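Local atomic coordinates of RNA methyltransferase, TrmH family (Porphyromonas gingivalis, PDB entry 2I6D), a protein that probably binds RNA and transfers a methyl group to it, being a knotted methyltransferase of the TrmH family. Residues A[27-32]-A[86-91]; A[33-38]-A[148-153]; A[42-47]-A[90-95]; A[47-52]-A[65-70]. All blocks are in the same frame, centred on the assembly; numbering follows the deposited sequence.

Interaction 1. Residues A[27-32]-A[86-91]; sequences AFAVEG and PLMAVF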
loop_
_atom_site.group_PDB
_atom_site.type_symbol
_atom_site.label_atom_id
_atom_site.label_comp_id
_atom_site.label_asym_id
_atom_site.label_seq_id
_atom_site.Cartn_x
_atom_site.Cartn_y
_atom_site.Cartn_z
ATOM N N ALA A 27 -9.556 -12.595 1.421
ATOM C CA ALA A 27 -8.854 -12.839 0.166
ATOM C C ALA A 27 -8.835 -11.591 -0.733
ATOM O O ALA A 27 -9.672 -10.694 -0.595
ATOM C CB ALA A 27 -9.495 -13.999 -0.577
ATOM N N PHE A 28 -7.880 -11.537 -1.655
ATOM C CA PHE A 28 -7.860 -10.460 -2.645
ATOM C C PHE A 28 -7.211 -10.989 -3.903
ATOM O O PHE A 28 -6.424 -11.959 -3.849
ATOM C CB PHE A 28 -7.123 -9.216 -2.107
ATOM C CG PHE A 28 -5.627 -9.402 -1.952
ATOM C CD1 PHE A 28 -4.756 -8.976 -2.952
ATOM C CD2 PHE A 28 -5.099 -10.033 -0.837
ATOM C CE1 PHE A 28 -3.378 -9.134 -2.812
ATOM C CE2 PHE A 28 -3.688 -10.203 -0.688
ATOM C CZ PHE A 28 -2.846 -9.752 -1.684
ATOM N N ALA A 29 -7.527 -10.373 -5.039
ATOM C CA ALA A 29 -6.994 -10.824 -6.306
ATOM C C ALA A 29 -5.900 -9.886 -6.835
ATOM O O ALA A 29 -5.882 -8.666 -6.554
ATOM C CB ALA A 29 -8.121 -10.961 -7.343
ATOM N N VAL A 30 -5.035 -10.469 -7.643
ATOM C CA VAL A 30 -3.932 -9.790 -8.324
ATOM C C VAL A 30 -3.921 -10.309 -9.748
ATOM O O VAL A 30 -4.039 -11.541 -9.984
ATOM C CB VAL A 30 -2.576 -10.101 -7.632
ATOM C CG1 VAL A 30 -1.371 -9.394 -8.333
ATOM C CG2 VAL A 30 -2.632 -9.703 -6.131
ATOM N N GLU A 31 -3.796 -9.389 -10.693
ATOM C CA GLU A 31 -3.824 -9.732 -12.117
ATOM C C GLU A 31 -2.516 -9.469 -12.861
ATOM O O GLU A 31 -1.819 -8.462 -12.647
ATOM C CB GLU A 31 -4.985 -9.042 -12.824
ATOM C CG GLU A 31 -6.350 -9.292 -12.157
ATOM C CD GLU A 31 -7.480 -8.691 -12.994
ATOM O OE1 GLU A 31 -7.303 -8.596 -14.222
ATOM O OE2 GLU A 31 -8.524 -8.285 -12.435
ATOM N N GLY A 32 -2.190 -10.409 -13.736
ATOM C CA GLY A 32 -1.101 -10.241 -14.669
ATOM C C GLY A 32 0.187 -10.887 -14.202
ATOM O O GLY A 32 0.436 -10.958 -13.017
ATOM N N PRO A 86 -3.997 -12.436 -19.095
ATOM C CA PRO A 86 -4.505 -13.799 -18.885
ATOM C C PRO A 86 -3.958 -14.583 -17.684
ATOM O O PRO A 86 -3.593 -15.748 -17.824
ATOM C CB PRO A 86 -4.164 -14.511 -20.212
ATOM C CG PRO A 86 -3.069 -13.734 -20.795
ATOM C CD PRO A 86 -2.997 -12.372 -20.179
ATOM N N LEU A 87 -3.908 -13.942 -16.512
ATOM C CA LEU A 87 -3.482 -14.588 -15.293
ATOM C C LEU A 87 -4.096 -13.808 -14.122
ATOM O O LEU A 87 -3.970 -12.591 -14.051
ATOM C CB LEU A 87 -1.935 -14.579 -15.199
ATOM C CG LEU A 87 -1.293 -15.360 -14.059
ATOM C CD1 LEU A 87 -1.528 -16.860 -14.241
ATOM C CD2 LEU A 87 0.225 -14.998 -13.982
HETATM N N MSE A 88 -4.781 -14.517 -13.237
HETATM C CA MSE A 88 -5.385 -13.892 -12.079
HETATM C C MSE A 88 -5.135 -14.828 -10.910
HETATM O O MSE A 88 -5.424 -16.030 -10.996
HETATM C CB MSE A 88 -6.891 -13.678 -12.320
HETATM C CG MSE A 88 -7.590 -12.853 -11.234
HETATM SE SE MSE A 88 -9.408 -12.327 -11.866
HETATM C CE MSE A 88 -9.942 -11.236 -10.302
ATOM N N ALA A 89 -4.562 -14.286 -9.834
ATOM C CA ALA A 89 -4.279 -15.052 -8.612
ATOM C C ALA A 89 -5.201 -14.586 -7.505
ATOM O O ALA A 89 -5.566 -13.421 -7.450
ATOM C CB ALA A 89 -2.781 -14.853 -8.191
ATOM N N VAL A 90 -5.558 -15.491 -6.596
ATOM C CA VAL A 90 -6.248 -15.093 -5.397
ATOM C C VAL A 90 -5.302 -15.423 -4.242
ATOM O O VAL A 90 -4.841 -16.568 -4.127
ATOM C CB VAL A 90 -7.597 -15.816 -5.216
ATOM C CG1 VAL A 90 -8.207 -15.414 -3.856
ATOM C CG2 VAL A 90 -8.582 -15.447 -6.359
ATOM N N PHE A 91 -5.008 -14.420 -3.419
ATOM C CA PHE A 91 -4.147 -14.582 -2.249
ATOM C C PHE A 91 -4.941 -14.347 -0.997
ATOM O O PHE A 91 -5.921 -13.586 -1.011
ATOM C CB PHE A 91 -3.023 -13.546 -2.257
ATOM C CG PHE A 91 -2.037 -13.721 -3.376
ATOM C CD1 PHE A 91 -1.126 -14.784 -3.374
ATOM C CD2 PHE A 91 -1.979 -12.791 -4.405
ATOM C CE1 PHE A 91 -0.195 -14.938 -4.421
ATOM C CE2 PHE A 91 -1.030 -12.920 -5.439
ATOM C CZ PHE A 91 -0.145 -14.002 -5.441
#
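Strands 27-31 and 87-91 run antiparallel, their segment axes 4.6 Å apart at closest and their directions 155° apart. Phe28 with Phe91 and Val30 with Ala89 are hydrogen-bonded pairs, each joined in both directions, and Gly32, just after the first strand, adds a fifth bond from its N to Leu87 O at 2.8 Å.

One face carries Phe28, Val30, Ala89 and Phe91. CG of Phe28 stands between its own N and carbonyl carbon (chi1 70°), and the ring tilts over CB of Phe91, which lies 4.2 Å from the ring centroid in an off-centre CH-pi contact. The two ring planes are inclined at 40°. Val30 meets the edge of the Phe91 ring, CG2 reaching CD2 at 3.6 Å. Met39 of helix 33-39 packs against Phe28 and Val30 on this face.

On the other face selenomethionine Met88 extends beside Glu31, and its CE presses on CB of Ala29 at 3.5 Å, a tight carbon contact. The Glu31 carboxylate is held by Ser79 OG and Thr80 N. Such pairing of an outermost strand with its inner neighbour, helix-covered on one face, belongs to the mixed four-stranded sheet of the MRM3-like substrate-binding domain.

Interaction 2. Residues A[33-38]-A[148-153]; sequences PKLVGE and QASMGA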
loop_
_atom_site.group_PDB
_atom_site.type_symbol
_atom_site.label_atom_id
_atom_site.label_comp_id
_atom_site.label_asym_id
_atom_site.label_seq_id
_atom_site.Cartn_x
_atom_site.Cartn_y
_atom_site.Cartn_z
ATOM N N PRO A 33 1.016 -11.359 -15.142
ATOM C CA PRO A 33 2.230 -12.084 -14.764
ATOM C C PRO A 33 3.223 -11.295 -13.911
ATOM O O PRO A 33 3.916 -11.891 -13.097
ATOM C CB PRO A 33 2.897 -12.430 -16.116
ATOM C CG PRO A 33 2.174 -11.614 -17.164
ATOM C CD PRO A 33 0.820 -11.279 -16.606
ATOM N N LYS A 34 3.341 -9.990 -14.139
ATOM C CA LYS A 34 4.383 -9.211 -13.451
ATOM C C LYS A 34 4.073 -9.161 -11.949
ATOM O O LYS A 34 4.916 -9.495 -11.099
ATOM C CB LYS A 34 4.497 -7.793 -14.028
ATOM C CG LYS A 34 5.080 -7.721 -15.410
ATOM C CD LYS A 34 5.368 -6.265 -15.838
ATOM C CE LYS A 34 5.136 -6.092 -17.346
ATOM N NZ LYS A 34 5.660 -4.788 -17.859
ATOM N N LEU A 35 2.842 -8.779 -11.625
ATOM C CA LEU A 35 2.460 -8.632 -10.260
ATOM C C LEU A 35 2.289 -9.986 -9.580
ATOM O O LEU A 35 2.711 -10.142 -8.434
ATOM C CB LEU A 35 1.197 -7.773 -10.116
ATOM C CG LEU A 35 1.327 -6.289 -10.485
ATOM C CD1 LEU A 35 -0.069 -5.698 -10.558
ATOM C CD2 LEU A 35 2.200 -5.532 -9.493
ATOM N N VAL A 36 1.707 -10.963 -10.277
ATOM C CA VAL A 36 1.494 -12.274 -9.666
ATOM C C VAL A 36 2.848 -12.914 -9.358
ATOM O O VAL A 36 3.070 -13.378 -8.236
ATOM C CB VAL A 36 0.590 -13.197 -10.552
ATOM C CG1 VAL A 36 0.578 -14.617 -10.006
ATOM C CG2 VAL A 36 -0.854 -12.651 -10.598
ATOM N N GLY A 37 3.762 -12.887 -10.332
ATOM C CA GLY A 37 5.110 -13.439 -10.161
ATOM C C GLY A 37 5.836 -12.822 -8.980
ATOM O O GLY A 37 6.405 -13.518 -8.131
ATOM N N GLU A 38 5.787 -11.507 -8.874
ATOM C CA GLU A 38 6.473 -10.883 -7.769
ATOM C C GLU A 38 5.870 -11.133 -6.397
ATOM O O GLU A 38 6.613 -11.175 -5.398
ATOM C CB GLU A 38 6.637 -9.390 -7.976
ATOM C CG GLU A 38 7.711 -8.851 -7.039
ATOM C CD GLU A 38 8.560 -7.805 -7.662
ATOM O OE1 GLU A 38 8.193 -7.327 -8.764
ATOM O OE2 GLU A 38 9.606 -7.483 -7.044
ATOM N N GLN A 148 -3.181 -3.161 -8.596
ATOM C CA GLN A 148 -2.753 -3.135 -9.981
ATOM C C GLN A 148 -1.794 -1.977 -10.300
ATOM O O GLN A 148 -1.053 -2.057 -11.276
ATOM C CB GLN A 148 -3.953 -3.121 -10.927
ATOM C CG GLN A 148 -4.784 -4.411 -10.813
ATOM C CD GLN A 148 -3.978 -5.689 -11.066
ATOM O OE1 GLN A 148 -4.032 -6.609 -10.270
ATOM N NE2 GLN A 148 -3.250 -5.748 -12.187
ATOM N N ALA A 149 -1.818 -0.928 -9.480
ATOM C CA ALA A 149 -0.935 0.228 -9.668
ATOM C C ALA A 149 0.288 0.177 -8.741
ATOM O O ALA A 149 1.054 1.156 -8.672
ATOM C CB ALA A 149 -1.710 1.513 -9.441
ATOM N N SER A 150 0.479 -0.955 -8.056
ATOM C CA SER A 150 1.499 -1.051 -7.001
ATOM C C SER A 150 2.942 -1.322 -7.481
ATOM O O SER A 150 3.894 -1.142 -6.707
ATOM C CB SER A 150 1.061 -2.088 -5.930
ATOM O OG SER A 150 1.102 -3.410 -6.455
HETATM N N MSE A 151 3.110 -1.753 -8.732
HETATM C CA MSE A 151 4.446 -2.044 -9.300
HETATM C C MSE A 151 5.236 -3.082 -8.493
HETATM O O MSE A 151 6.469 -3.044 -8.461
HETATM C CB MSE A 151 5.295 -0.763 -9.428
HETATM C CG MSE A 151 5.453 -0.197 -10.835
HETATM SE SE MSE A 151 7.327 0.226 -11.388
HETATM C CE MSE A 151 8.262 0.296 -9.668
ATOM N N GLY A 152 4.524 -3.995 -7.832
ATOM C CA GLY A 152 5.167 -5.021 -7.019
ATOM C C GLY A 152 5.514 -4.586 -5.611
ATOM O O GLY A 152 6.148 -5.342 -4.873
ATOM N N ALA A 153 5.099 -3.378 -5.221
ATOM C CA ALA A 153 5.541 -2.840 -3.920
ATOM C C ALA A 153 5.099 -3.707 -2.718
ATOM O O ALA A 153 5.789 -3.757 -1.673
ATOM C CB ALA A 153 5.081 -1.401 -3.737
HETATM O O HOH W 1 8.803 -4.474 -8.760
#
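Leu35 drives its two methyl groups into the bend at 148-153, and this one side chain makes the tight half of the contact. CG lies anti to the carbonyl carbon (chi1 -68°), and from it the branches part. CD2 comes 3.2 Å from Gly152 N, a close approach to backbone amide nitrogen, and passes 3.9 Å from Ser150 OG. CD1 turns to Gln148, where NE2 is 3.6 Å away; the two side chains cross at a slant. Both polar groups are satisfied by other partners: Ser150 OG hydrogen-bonds to Val147 O, and Gln148 OE1 accepts from Glu31 N of strand 27-31. A type I' turn from Ser150 to Ala153, closed by Ala153 N to Ser150 O at 2.9 Å, shapes the wall that receives the methyls. At the positive phi of Gly152 (84°) a CB would jam against the preceding carbonyl O, and it would also point toward the helix and clash with Glu38 OE1.

The looser side lies toward Glu38 and the exposed Met151. Here OE1 of Glu38 stays 4.2 Å from Gly152 CA, and a water bridges the gap, donating to Glu38 OE1 at 2.9 Å and to Met151 O at 2.8 Å. Glu38 OE2 makes a salt bridge to Arg156. The substrate-binding domain thus meets the SpoU methylase region through the two methyls of Leu35 and a water-bridged carboxylate, relying on shape and water rather than direct polar bonds between the segments.

Interaction 3. Residues A[42-47]-A[90-95]; sequences FYRCRM and VFDLPA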
loop_
_atom_site.group_PDB
_atom_site.type_symbol
_atom_site.label_atom_id
_atom_site.label_comp_id
_atom_site.label_asym_id
_atom_site.label_seq_id
_atom_site.Cartn_x
_atom_site.Cartn_y
_atom_site.Cartn_z
ATOM N N PHE A 42 5.390 -14.117 -1.336
ATOM C CA PHE A 42 5.134 -13.337 -0.109
ATOM C C PHE A 42 3.702 -13.423 0.432
ATOM O O PHE A 42 3.384 -12.856 1.495
ATOM C CB PHE A 42 5.506 -11.885 -0.349
ATOM C CG PHE A 42 6.949 -11.700 -0.690
ATOM C CD1 PHE A 42 7.920 -11.744 0.302
ATOM C CD2 PHE A 42 7.339 -11.532 -2.014
ATOM C CE1 PHE A 42 9.276 -11.603 -0.025
ATOM C CE2 PHE A 42 8.688 -11.371 -2.347
ATOM C CZ PHE A 42 9.656 -11.411 -1.349
ATOM N N TYR A 43 2.837 -14.078 -0.323
ATOM C CA TYR A 43 1.413 -14.173 -0.012
ATOM C C TYR A 43 0.995 -15.591 -0.242
ATOM O O TYR A 43 1.608 -16.289 -1.042
ATOM C CB TYR A 43 0.567 -13.234 -0.902
ATOM C CG TYR A 43 0.784 -11.807 -0.527
ATOM C CD1 TYR A 43 -0.046 -11.179 0.412
ATOM C CD2 TYR A 43 1.864 -11.097 -1.060
ATOM C CE1 TYR A 43 0.182 -9.875 0.784
ATOM C CE2 TYR A 43 2.127 -9.800 -0.670
ATOM C CZ TYR A 43 1.272 -9.187 0.240
ATOM O OH TYR A 43 1.522 -7.888 0.613
ATOM N N ARG A 44 -0.044 -16.003 0.474
ATOM C CA ARG A 44 -0.529 -17.364 0.403
ATOM C C ARG A 44 -1.515 -17.443 -0.745
ATOM O O ARG A 44 -2.597 -16.877 -0.669
ATOM C CB ARG A 44 -1.238 -17.712 1.702
ATOM C CG ARG A 44 -1.091 -19.150 2.143
ATOM C CD ARG A 44 -1.804 -20.084 1.217
ATOM N NE ARG A 44 -1.812 -21.450 1.743
ATOM C CZ ARG A 44 -2.365 -22.490 1.121
ATOM N NH1 ARG A 44 -2.329 -23.705 1.695
ATOM N NH2 ARG A 44 -2.964 -22.320 -0.065
ATOM N N CYS A 45 -1.152 -18.172 -1.790
ATOM C CA CYS A 45 -2.019 -18.291 -2.958
ATOM C C CYS A 45 -3.075 -19.408 -2.781
ATOM O O CYS A 45 -2.735 -20.553 -2.482
ATOM C CB CYS A 45 -1.180 -18.495 -4.219
ATOM S SG CYS A 45 -2.215 -18.608 -5.700
ATOM N N ARG A 46 -4.343 -19.035 -2.957
ATOM C CA ARG A 46 -5.528 -19.885 -2.817
ATOM C C ARG A 46 -5.949 -20.459 -4.182
ATOM O O ARG A 46 -6.444 -21.580 -4.296
ATOM C CB ARG A 46 -6.639 -18.965 -2.277
ATOM C CG ARG A 46 -7.954 -19.586 -1.822
ATOM C CD ARG A 46 -8.737 -18.533 -1.020
ATOM N NE ARG A 46 -10.168 -18.798 -0.949
ATOM C CZ ARG A 46 -11.020 -18.148 -0.159
ATOM N NH1 ARG A 46 -12.309 -18.470 -0.159
ATOM N NH2 ARG A 46 -10.589 -17.184 0.641
HETATM N N MSE A 47 -5.802 -19.623 -5.209
HETATM C CA MSE A 47 -6.285 -19.942 -6.541
HETATM C C MSE A 47 -5.435 -19.212 -7.579
HETATM O O MSE A 47 -5.028 -18.070 -7.363
HETATM C CB MSE A 47 -7.751 -19.533 -6.660
HETATM C CG MSE A 47 -8.298 -19.550 -8.065
HETATM SE SE MSE A 47 -10.277 -19.414 -8.075
HETATM C CE MSE A 47 -10.678 -21.313 -8.059
ATOM N N VAL A 90 -5.558 -15.491 -6.596
ATOM C CA VAL A 90 -6.248 -15.093 -5.397
ATOM C C VAL A 90 -5.302 -15.423 -4.242
ATOM O O VAL A 90 -4.841 -16.568 -4.127
ATOM C CB VAL A 90 -7.597 -15.816 -5.216
ATOM C CG1 VAL A 90 -8.207 -15.414 -3.856
ATOM C CG2 VAL A 90 -8.582 -15.447 -6.359
ATOM N N PHE A 91 -5.008 -14.420 -3.419
ATOM C CA PHE A 91 -4.147 -14.582 -2.249
ATOM C C PHE A 91 -4.941 -14.347 -0.997
ATOM O O PHE A 91 -5.921 -13.586 -1.011
ATOM C CB PHE A 91 -3.023 -13.546 -2.257
ATOM C CG PHE A 91 -2.037 -13.721 -3.376
ATOM C CD1 PHE A 91 -1.126 -14.784 -3.374
ATOM C CD2 PHE A 91 -1.979 -12.791 -4.405
ATOM C CE1 PHE A 91 -0.195 -14.938 -4.421
ATOM C CE2 PHE A 91 -1.030 -12.920 -5.439
ATOM C CZ PHE A 91 -0.145 -14.002 -5.441
ATOM N N ASP A 92 -4.499 -14.968 0.103
ATOM C CA ASP A 92 -5.010 -14.649 1.411
ATOM C C ASP A 92 -4.653 -13.223 1.799
ATOM O O ASP A 92 -3.503 -12.778 1.640
ATOM C CB ASP A 92 -4.389 -15.576 2.460
ATOM C CG ASP A 92 -4.987 -16.970 2.457
ATOM O OD1 ASP A 92 -5.943 -17.241 1.690
ATOM O OD2 ASP A 92 -4.487 -17.785 3.255
ATOM N N LEU A 93 -5.638 -12.520 2.338
ATOM C CA LEU A 93 -5.412 -11.250 2.989
ATOM C C LEU A 93 -4.533 -11.537 4.215
ATOM O O LEU A 93 -4.845 -12.441 4.994
ATOM C CB LEU A 93 -6.776 -10.697 3.399
ATOM C CG LEU A 93 -7.109 -9.215 3.410
ATOM C CD1 LEU A 93 -6.746 -8.557 2.108
ATOM C CD2 LEU A 93 -8.599 -9.055 3.677
ATOM N N PRO A 94 -3.410 -10.811 4.372
ATOM C CA PRO A 94 -2.506 -11.029 5.493
ATOM C C PRO A 94 -3.266 -10.936 6.799
ATOM O O PRO A 94 -4.170 -10.110 6.930
ATOM C CB PRO A 94 -1.515 -9.866 5.394
ATOM C CG PRO A 94 -1.558 -9.441 4.021
ATOM C CD PRO A 94 -2.924 -9.753 3.475
ATOM N N ALA A 95 -2.930 -11.812 7.733
ATOM C CA ALA A 95 -3.632 -11.870 8.989
ATOM C C ALA A 95 -3.365 -10.546 9.675
ATOM O O ALA A 95 -2.322 -10.385 10.318
ATOM C CB ALA A 95 -3.122 -13.038 9.823
HETATM O O HOH W 2 -1.225 -14.083 2.269
HETATM O O HOH W 3 -8.511 -16.866 1.912
#
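Tyr43 enters the contact with its CB, which sits 3.4 Å from CD1 of the Phe91 ring and close to CG as well. CG then lies anti to the carbonyl carbon (chi1 -71°), and the ring planes of Tyr43 and Phe91 stand at 54°, an oblique pair. Farther out, CD1 has Asp92 O near the ring plane, and CE1 meets CG of Pro94 at the ring edge, 3.7 Å away. At the tip, OH hydrogen-bonds to Leu154 O, so a single side chain reaches from the chain just before strand 45-51 to the loop before strand 158-161.

Two residues on, Cys45 puts CB 3.7 Å from CE1 of Phe91, its sulfur oblique to the ring. Arg46 and Met47 then both face Val90, a classic beta bulge: Val90 O takes Arg46 N at 2.8 Å and Met47 N more weakly at 3.4 Å, while Val90 N returns a bond to Met47 O.

Asp92 lies alongside Arg44, its N bonded to Arg44 O at 2.8 Å and OD2 near Arg44 CB. A water links Arg44 N to Asp92 O. Arg44 pairs with Asp63 and Arg46 with Glu25. The nearest charged atoms, Arg44 NE to Asp92 OD2 and Arg46 NH2 to Asp92 OD1, are each 4.8 Å apart, so any direct electrostatic effect is probably modest, while backbone bonds and the apolar Phe91 surroundings fix the strands.

Interaction 4. Residues A[47-52]-A[65-70]; sequences MLVGTA and EVVELP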
loop_
_atom_site.group_PDB
_atom_site.type_symbol
_atom_site.label_atom_id
_atom_site.label_comp_id
_atom_site.label_asym_id
_atom_site.label_seq_id
_atom_site.Cartn_x
_atom_site.Cartn_y
_atom_site.Cartn_z
HETATM N N MSE A 47 -5.802 -19.623 -5.209
HETATM C CA MSE A 47 -6.285 -19.942 -6.541
HETATM C C MSE A 47 -5.435 -19.212 -7.579
HETATM O O MSE A 47 -5.028 -18.070 -7.363
HETATM C CB MSE A 47 -7.751 -19.533 -6.660
HETATM C CG MSE A 47 -8.298 -19.550 -8.065
HETATM SE SE MSE A 47 -10.277 -19.414 -8.075
HETATM C CE MSE A 47 -10.678 -21.313 -8.059
ATOM N N LEU A 48 -5.163 -19.889 -8.692
ATOM C CA LEU A 48 -4.373 -19.316 -9.784
ATOM C C LEU A 48 -5.019 -19.764 -11.086
ATOM O O LEU A 48 -5.153 -20.950 -11.345
ATOM C CB LEU A 48 -2.921 -19.772 -9.697
ATOM C CG LEU A 48 -1.960 -19.141 -10.699
ATOM C CD1 LEU A 48 -1.846 -17.616 -10.475
ATOM C CD2 LEU A 48 -0.588 -19.806 -10.592
ATOM N N VAL A 49 -5.435 -18.802 -11.894
ATOM C CA VAL A 49 -6.229 -19.078 -13.098
ATOM C C VAL A 49 -5.502 -18.384 -14.245
ATOM O O VAL A 49 -5.174 -17.194 -14.147
ATOM C CB VAL A 49 -7.619 -18.483 -12.912
ATOM C CG1 VAL A 49 -8.384 -18.453 -14.183
ATOM C CG2 VAL A 49 -8.390 -19.301 -11.869
ATOM N N GLY A 50 -5.189 -19.120 -15.297
ATOM C CA GLY A 50 -4.496 -18.492 -16.402
ATOM C C GLY A 50 -4.410 -19.401 -17.603
ATOM O O GLY A 50 -4.777 -20.565 -17.535
ATOM N N THR A 51 -3.903 -18.860 -18.704
ATOM C CA THR A 51 -3.624 -19.670 -19.873
ATOM C C THR A 51 -2.356 -20.461 -19.608
ATOM O O THR A 51 -1.532 -20.057 -18.779
ATOM C CB THR A 51 -3.406 -18.798 -21.113
ATOM O OG1 THR A 51 -2.352 -17.854 -20.845
ATOM C CG2 THR A 51 -4.682 -18.060 -21.489
ATOM N N ALA A 52 -2.198 -21.582 -20.318
ATOM C CA ALA A 52 -1.011 -22.435 -20.191
ATOM C C ALA A 52 0.295 -21.646 -20.256
ATOM O O ALA A 52 1.211 -21.893 -19.455
ATOM C CB ALA A 52 -1.027 -23.547 -21.267
ATOM N N GLU A 65 -5.712 -24.045 -5.821
ATOM C CA GLU A 65 -6.490 -24.456 -6.971
ATOM C C GLU A 65 -6.001 -23.728 -8.236
ATOM O O GLU A 65 -6.120 -22.497 -8.353
ATOM C CB GLU A 65 -7.963 -24.199 -6.739
ATOM C CG GLU A 65 -8.808 -24.653 -7.887
ATOM C CD GLU A 65 -10.138 -25.171 -7.434
ATOM O OE1 GLU A 65 -10.667 -26.062 -8.128
ATOM O OE2 GLU A 65 -10.639 -24.686 -6.386
ATOM N N VAL A 66 -5.449 -24.503 -9.165
ATOM C CA VAL A 66 -4.879 -23.979 -10.391
ATOM C C VAL A 66 -5.755 -24.396 -11.562
ATOM O O VAL A 66 -6.034 -25.591 -11.742
ATOM C CB VAL A 66 -3.432 -24.486 -10.586
ATOM C CG1 VAL A 66 -2.863 -23.991 -11.904
ATOM C CG2 VAL A 66 -2.560 -24.024 -9.418
ATOM N N VAL A 67 -6.228 -23.418 -12.331
ATOM C CA VAL A 67 -7.139 -23.714 -13.451
ATOM C C VAL A 67 -6.468 -23.219 -14.701
ATOM O O VAL A 67 -6.206 -22.031 -14.809
ATOM C CB VAL A 67 -8.536 -23.036 -13.326
ATOM C CG1 VAL A 67 -9.454 -23.475 -14.472
ATOM C CG2 VAL A 67 -9.213 -23.349 -11.970
ATOM N N GLU A 68 -6.167 -24.118 -15.632
ATOM C CA GLU A 68 -5.615 -23.694 -16.910
ATOM C C GLU A 68 -6.780 -23.424 -17.846
ATOM O O GLU A 68 -7.612 -24.305 -18.062
ATOM C CB GLU A 68 -4.681 -24.759 -17.508
ATOM C CG GLU A 68 -4.129 -24.411 -18.903
ATOM C CD GLU A 68 -3.587 -25.635 -19.659
ATOM O OE1 GLU A 68 -2.577 -26.208 -19.202
ATOM O OE2 GLU A 68 -4.158 -26.013 -20.716
ATOM N N LEU A 69 -6.817 -22.218 -18.407
ATOM C CA LEU A 69 -7.901 -21.799 -19.287
ATOM C C LEU A 69 -7.459 -21.727 -20.748
ATOM O O LEU A 69 -6.295 -21.420 -21.027
ATOM C CB LEU A 69 -8.433 -20.445 -18.830
ATOM C CG LEU A 69 -9.140 -20.422 -17.469
ATOM C CD1 LEU A 69 -9.494 -19.007 -17.131
ATOM C CD2 LEU A 69 -10.383 -21.276 -17.463
ATOM N N PRO A 70 -8.383 -21.975 -21.690
ATOM C CA PRO A 70 -7.961 -21.920 -23.085
ATOM C C PRO A 70 -7.688 -20.484 -23.490
ATOM O O PRO A 70 -8.190 -19.550 -22.854
ATOM C CB PRO A 70 -9.181 -22.460 -23.845
ATOM C CG PRO A 70 -10.338 -22.120 -22.963
ATOM C CD PRO A 70 -9.821 -22.283 -21.557
HETATM O O HOH W 4 -4.007 -22.179 -22.420
#
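Gly50 O is approached by two groups of the neighbouring strand: Leu69 N, at 2.8 Å and with the donor lying 37° above the carbonyl plane, and CA of Glu68. Three more backbone bonds continue the ladder: Gly50 N to Val67 O, Val67 N to Leu48 O and Leu48 N to Glu65 O. Leu48 and Gly50 each bond to the two residues flanking their opposite number (Glu65 and Val67 round Val66, Val67 and Leu69 round Glu68), the pattern of parallel strands, and the segment axes are 18° from parallel.

Selenomethionine Met47 and Glu65 start from one face and lie side by side, pointing the same way. The selenomethionine chain is extended as far as SE and bends there (chi3 -92°), which brings CE back to Glu65, 3.8 Å from both CG and OE2. Val49 follows on that face with CG2 4.0 Å from CB of Val67, the two valines aligned alongside each other. Helix 7-15 covers this face near Met47, through Gln9 and Leu13.

The two strands are the ends of a beta-alpha-beta unit, with helix 52-56 as the crossover between them. Its Leu55 packs on Leu48, Val66 and Glu68, all on the opposite face of the sheet, where Gly50 contributes no side chain.

Thr51 occupies the N-cap position of this helix. Just beyond it a water bridges the strand ends, accepting from Ala52 N and donating to Leu69 O, both at 2.8 Å. Glu68 extends past this helix start, and its carboxylate carbon CD rests 3.7 Å from CB of Ala52.

Interactions 1, 3 and 4 lie in one mixed sheet whose order is 27-31, 87-92, 45-51, 65-69, so together they cover its three strand-to-strand junctions. Interactions 1 and 3 use strand 87-92, share Val90 and Phe91 and have centres 9 Å apart; interactions 3 and 4 share Met47 and strand 45-51, with centres 16 Å apart. Along the chain interaction 4 is nested inside the loops closed by the other three. Interaction 2 leaves the sheet: strand 27-31 runs straight into helix 33-39, which reaches 148-153, its centre 10 Å from that of interaction 1, so the predicted substrate-binding region and the SpoU methylase region make contact here.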